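Local structure of putative adenylate cyclase (Vibrio parahaemolyticus, 2ACA) at residues 118-122 / 123-127; 65-69 / 70-74. The protein probably acts as a class IV-type adenylate cyclase of the CYTH superfamily, converting ATP into cyclic AMP and pyrophosphate. All coordinates share one frame; numbering follows the deposited sequence.

Contact 1 (118-122 / 123-127)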
loop_
_atom_site.group_PDB
_atom_site.type_symbol
_atom_site.label_atom_id
_atom_site.label_comp_id
_atom_site.label_asym_id
_atom_site.label_seq_id
_atom_site.Cartn_x
_atom_site.Cartn_y
_atom_site.Cartn_z
ATOM N N PHE A 118 -17.558 -2.794 -15.535
ATOM C CA PHE A 118 -17.600 -2.182 -16.859
ATOM C C PHE A 118 -17.606 -0.669 -16.763
ATOM O O PHE A 118 -17.964 -0.103 -15.735
ATOM C CB PHE A 118 -18.844 -2.619 -17.625
ATOM C CG PHE A 118 -19.038 -4.097 -17.672
ATOM C CD1 PHE A 118 -19.783 -4.741 -16.693
ATOM C CD2 PHE A 118 -18.478 -4.851 -18.692
ATOM C CE1 PHE A 118 -19.967 -6.111 -16.727
ATOM C CE2 PHE A 118 -18.655 -6.228 -18.735
ATOM C CZ PHE A 118 -19.402 -6.859 -17.751
ATOM N N PHE A 119 -17.215 -0.025 -17.855
ATOM C CA PHE A 119 -17.165 1.426 -17.925
ATOM C C PHE A 119 -18.175 1.937 -18.949
ATOM O O PHE A 119 -18.354 1.334 -20.009
ATOM C CB PHE A 119 -15.764 1.892 -18.347
ATOM C CG PHE A 119 -14.681 1.628 -17.330
ATOM C CD1 PHE A 119 -13.338 1.730 -17.694
ATOM C CD2 PHE A 119 -14.990 1.310 -16.013
ATOM C CE1 PHE A 119 -12.324 1.522 -16.759
ATOM C CE2 PHE A 119 -13.979 1.099 -15.069
ATOM C CZ PHE A 119 -12.644 1.208 -15.446
ATOM N N VAL A 120 -18.836 3.043 -18.621
ATOM C CA VAL A 120 -19.802 3.679 -19.510
ATOM C C VAL A 120 -19.604 5.150 -19.203
ATOM O O VAL A 120 -20.237 5.700 -18.301
ATOM C CB VAL A 120 -21.253 3.274 -19.183
ATOM C CG1 VAL A 120 -22.216 4.089 -20.024
ATOM C CG2 VAL A 120 -21.458 1.791 -19.467
ATOM N N GLY A 121 -18.704 5.781 -19.949
ATOM C CA GLY A 121 -18.405 7.176 -19.707
ATOM C C GLY A 121 -17.457 7.182 -18.525
ATOM O O GLY A 121 -16.444 6.484 -18.539
ATOM N N GLU A 122 -17.783 7.957 -17.498
ATOM C CA GLU A 122 -16.949 8.022 -16.306
ATOM C C GLU A 122 -17.619 7.222 -15.194
ATOM O O GLU A 122 -17.102 7.123 -14.080
ATOM C CB GLU A 122 -16.768 9.475 -15.858
ATOM C CG GLU A 122 -18.050 10.161 -15.413
ATOM C CD GLU A 122 -17.824 11.604 -15.020
ATOM O OE1 GLU A 122 -16.964 11.855 -14.147
ATOM O OE2 GLU A 122 -18.503 12.493 -15.580
ATOM N N PHE A 123 -18.775 6.648 -15.508
ATOM C CA PHE A 123 -19.524 5.862 -14.539
ATOM C C PHE A 123 -19.120 4.395 -14.588
ATOM O O PHE A 123 -18.839 3.856 -15.660
ATOM C CB PHE A 123 -21.021 6.005 -14.805
ATOM C CG PHE A 123 -21.514 7.414 -14.682
ATOM C CD1 PHE A 123 -21.462 8.080 -13.462
ATOM C CD2 PHE A 123 -22.004 8.089 -15.794
ATOM C CE1 PHE A 123 -21.889 9.401 -13.351
ATOM C CE2 PHE A 123 -22.432 9.409 -15.697
ATOM C CZ PHE A 123 -22.374 10.067 -14.472
ATOM N N HIS A 124 -19.097 3.756 -13.422
ATOM C CA HIS A 124 -18.719 2.352 -13.317
ATOM C C HIS A 124 -19.929 1.461 -13.082
ATOM O O HIS A 124 -20.843 1.828 -12.349
ATOM C CB HIS A 124 -17.741 2.150 -12.156
ATOM C CG HIS A 124 -16.512 3.000 -12.236
ATOM N ND1 HIS A 124 -15.613 2.915 -13.276
ATOM C CD2 HIS A 124 -16.028 3.948 -11.397
ATOM C CE1 HIS A 124 -14.628 3.774 -13.077
ATOM N NE2 HIS A 124 -14.856 4.414 -11.944
ATOM N N ILE A 125 -19.937 0.291 -13.708
ATOM C CA ILE A 125 -21.023 -0.650 -13.517
ATOM C C ILE A 125 -20.417 -1.937 -12.989
ATOM O O ILE A 125 -19.574 -2.537 -13.650
ATOM C CB ILE A 125 -21.755 -0.979 -14.831
ATOM C CG1 ILE A 125 -22.393 0.283 -15.419
ATOM C CG2 ILE A 125 -22.805 -2.050 -14.565
ATOM C CD1 ILE A 125 -23.227 0.015 -16.665
ATOM N N THR A 126 -20.834 -2.353 -11.799
ATOM C CA THR A 126 -20.324 -3.578 -11.188
ATOM C C THR A 126 -21.400 -4.661 -11.108
ATOM O O THR A 126 -22.509 -4.422 -10.633
ATOM C CB THR A 126 -19.779 -3.298 -9.756
ATOM O OG1 THR A 126 -18.688 -2.375 -9.837
ATOM C CG2 THR A 126 -19.273 -4.581 -9.096
ATOM N N LEU A 127 -21.064 -5.856 -11.571
ATOM C CA LEU A 127 -21.999 -6.971 -11.520
ATOM C C LEU A 127 -21.368 -8.063 -10.646
ATOM O O LEU A 127 -20.308 -8.594 -10.969
ATOM C CB LEU A 127 -22.285 -7.490 -12.937
ATOM C CG LEU A 127 -23.270 -8.658 -13.042
ATOM C CD1 LEU A 127 -24.619 -8.218 -12.501
ATOM C CD2 LEU A 127 -23.415 -9.119 -14.491
#
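F118 N gives its hydrogen to I125 O over 2.8 Å. The return bond, I125 N to F118 O at 2.9 Å, completes the hydrogen-bonded pair, and H124 CA brings a CA-H...O contact to the same F118 oxygen. Nearer the turn, V120 N reaches F123 O at 3.1 Å. The reverse bond is longer: F123 N lies 3.3 Å from V120 O and 54° out of the carbonyl plane, so it does not use a lone pair. This is the closing bond of a type II' turn, V120 to F123, in which G121 takes the positive phi (80°) that glycine accepts readily. The turn joins strands 106-120 and 123-130 as a tight hairpin in the antiparallel sheet of the CYTH fold. Between the two hydrogen-bonded pairs, F119 and H124 form the non-hydrogen-bonded pair. Their rings leave the same side of the sheet and run alongside each other, planes turned by 55°. F119 CE2 comes within 3.0 Å of H124 ND1, a tight approach at the imidazole edge. On the other side, V120 CG2 meets I125 CD1 at 3.8 Å. The CG2 branch of V120 is the one anti to its own carbonyl carbon, and I125 extends its CG1-CD1 arm to meet it. The poorly ordered E122 is modelled with CG 4.2 Å from the centre of the F123 ring, almost on its normal, as a CH-pi contact. Helix 152-162 packs on this ring through Y152, R155 and L159, while F25 of helix 22-30 touches I125.

Contact 2 (65-69 / 70-74). With PO4 (phosphate ion), chain D.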
loop_
_atom_site.group_PDB
_atom_site.type_symbol
_atom_site.label_atom_id
_atom_site.label_comp_id
_atom_site.label_asym_id
_atom_site.label_seq_id
_atom_site.Cartn_x
_atom_site.Cartn_y
_atom_site.Cartn_z
ATOM N N ARG A 65 -7.911 -5.945 -0.624
ATOM C CA ARG A 65 -8.701 -6.617 -1.658
ATOM C C ARG A 65 -7.860 -7.082 -2.819
ATOM O O ARG A 65 -6.990 -6.355 -3.289
ATOM C CB ARG A 65 -9.805 -5.668 -2.162
ATOM C CG ARG A 65 -10.490 -6.083 -3.468
ATOM C CD ARG A 65 -11.517 -5.024 -3.921
ATOM N NE ARG A 65 -12.540 -4.787 -2.907
ATOM C CZ ARG A 65 -13.453 -3.820 -2.973
ATOM N NH1 ARG A 65 -13.472 -2.991 -4.007
ATOM N NH2 ARG A 65 -14.350 -3.679 -2.007
ATOM N N GLU A 66 -8.128 -8.301 -3.276
ATOM C CA GLU A 66 -7.409 -8.891 -4.401
ATOM C C GLU A 66 -8.413 -9.442 -5.411
ATOM O O GLU A 66 -9.366 -10.133 -5.051
ATOM C CB GLU A 66 -6.487 -10.017 -3.928
ATOM C CG GLU A 66 -5.818 -10.777 -5.057
ATOM C CD GLU A 66 -4.795 -11.790 -4.563
ATOM O OE1 GLU A 66 -5.145 -12.630 -3.712
ATOM O OE2 GLU A 66 -3.642 -11.750 -5.033
ATOM N N ILE A 67 -8.183 -9.118 -6.676
ATOM C CA ILE A 67 -9.041 -9.550 -7.760
ATOM C C ILE A 67 -8.193 -10.365 -8.722
ATOM O O ILE A 67 -7.206 -9.872 -9.266
ATOM C CB ILE A 67 -9.651 -8.324 -8.495
ATOM C CG1 ILE A 67 -10.480 -7.491 -7.505
ATOM C CG2 ILE A 67 -10.531 -8.790 -9.651
ATOM C CD1 ILE A 67 -11.005 -6.189 -8.064
ATOM N N GLN A 68 -8.575 -11.624 -8.913
ATOM C CA GLN A 68 -7.852 -12.517 -9.806
ATOM C C GLN A 68 -8.765 -13.072 -10.881
ATOM O O GLN A 68 -9.956 -13.267 -10.649
ATOM C CB GLN A 68 -7.226 -13.660 -9.007
ATOM C CG GLN A 68 -5.839 -13.321 -8.471
ATOM C CD GLN A 68 -5.409 -14.212 -7.327
ATOM O OE1 GLN A 68 -4.230 -14.252 -6.967
ATOM N NE2 GLN A 68 -6.364 -14.920 -6.737
ATOM N N PRO A 69 -8.207 -13.381 -12.063
ATOM C CA PRO A 69 -6.786 -13.235 -12.405
ATOM C C PRO A 69 -6.291 -11.864 -12.885
ATOM O O PRO A 69 -5.173 -11.761 -13.377
ATOM C CB PRO A 69 -6.588 -14.312 -13.468
ATOM C CG PRO A 69 -7.894 -14.264 -14.204
ATOM C CD PRO A 69 -8.914 -14.178 -13.084
ATOM N N ALA A 70 -7.107 -10.822 -12.758
ATOM C CA ALA A 70 -6.687 -9.500 -13.201
ATOM C C ALA A 70 -5.425 -9.068 -12.456
ATOM O O ALA A 70 -4.596 -8.336 -12.995
ATOM C CB ALA A 70 -7.788 -8.495 -12.969
ATOM N N GLY A 71 -5.297 -9.516 -11.214
ATOM C CA GLY A 71 -4.131 -9.166 -10.427
ATOM C C GLY A 71 -4.231 -7.775 -9.833
ATOM O O GLY A 71 -3.221 -7.111 -9.619
ATOM N N ILE A 72 -5.456 -7.330 -9.571
ATOM C CA ILE A 72 -5.677 -6.014 -8.990
ATOM C C ILE A 72 -5.694 -6.212 -7.489
ATOM O O ILE A 72 -6.406 -7.081 -6.981
ATOM C CB ILE A 72 -7.022 -5.397 -9.472
ATOM C CG1 ILE A 72 -6.910 -5.016 -10.948
ATOM C CG2 ILE A 72 -7.375 -4.174 -8.652
ATOM C CD1 ILE A 72 -8.219 -4.532 -11.562
ATOM N N LYS A 73 -4.900 -5.411 -6.785
ATOM C CA LYS A 73 -4.788 -5.519 -5.333
ATOM C C LYS A 73 -4.885 -4.135 -4.724
ATOM O O LYS A 73 -4.144 -3.226 -5.103
ATOM C CB LYS A 73 -3.458 -6.193 -4.978
ATOM C CG LYS A 73 -3.391 -7.614 -5.515
ATOM C CD LYS A 73 -2.037 -8.289 -5.349
ATOM C CE LYS A 73 -1.001 -7.714 -6.291
ATOM N NZ LYS A 73 0.176 -8.626 -6.403
ATOM N N LEU A 74 -5.797 -3.976 -3.777
ATOM C CA LEU A 74 -6.012 -2.670 -3.179
ATOM C C LEU A 74 -6.021 -2.628 -1.671
ATOM O O LEU A 74 -6.311 -3.607 -1.007
ATOM C CB LEU A 74 -7.346 -2.094 -3.678
ATOM C CG LEU A 74 -7.530 -1.926 -5.194
ATOM C CD1 LEU A 74 -8.992 -2.125 -5.561
ATOM C CD2 LEU A 74 -7.054 -0.540 -5.625
HETATM P P PO4 D . -17.122 -1.696 -3.715
HETATM O O1 PO4 D . -17.614 -2.716 -2.754
HETATM O O2 PO4 D . -17.998 -0.496 -3.661
HETATM O O3 PO4 D . -17.141 -2.260 -5.087
HETATM O O4 PO4 D . -15.733 -1.309 -3.361
#
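R65 pairs with L74 and I67 with I72 as hydrogen-bonded antiparallel pairs, the strand axes lying 4.6 Å apart at 174°. The hairpin closes with a G1 beta bulge: I67 O accepts from both G71 N (2.8 Å) and I72 N (3.1 Å), in its carbonyl plane in each case. G71 has the positive phi (80°) of that bulge, and a cis peptide bond before P69 turns the chain just ahead of it. I67 and I72 run alongside each other in the same direction, with CB atoms 4.1 Å apart. E66 and K73, the intervening non-hydrogen-bonded pair, lie together on the face touched by L93 of helix 93-102. There the contact is between their aliphatic parts: E66 CG stands 4.0 Å from K73 CG, whereas their charged ends do not meet, and K73 NZ hydrogen-bonds T91 O instead.

R65 shares the I67, I72 and L74 face, a face that probably lines the tunnel of the CYTH fold. Its CD brushes L74 CD1; with CG anti to the backbone N (chi1 166°), the chain extends away from the hairpin and bends at chi3. Salt bridges from NE to D45 and E43 hold the guanidinium, and would fix its orientation. A phosphate ion, probably from the crystallisation liquor, meets the edge of that group: its O4 lies in the guanidinium plane, accepting from R65 NH1 at 2.9 Å and R65 NH2 at 3.1 Å.

In the fold
Contacts 1 and 2 are two hairpins of one antiparallel sheet, their centres 18 Å apart and their nearest atoms about 8 Å, without touching. Strand 35-49 lies between strands 106-120 and 61-68 and bridges them: its M37 is touched by F119 of contact 1 and by I72 of contact 2. The phosphate held by R65 also lies near the first hairpin, with T126 OG1 5.0 Å from phosphate O3, too far for a direct bond. A second phosphate lies about 6 Å from the R65 side chain. Such anions are consistent with the tunnel of CYTH proteins, which typically receives a triphosphate, although these probably came from the crystallisation liquor.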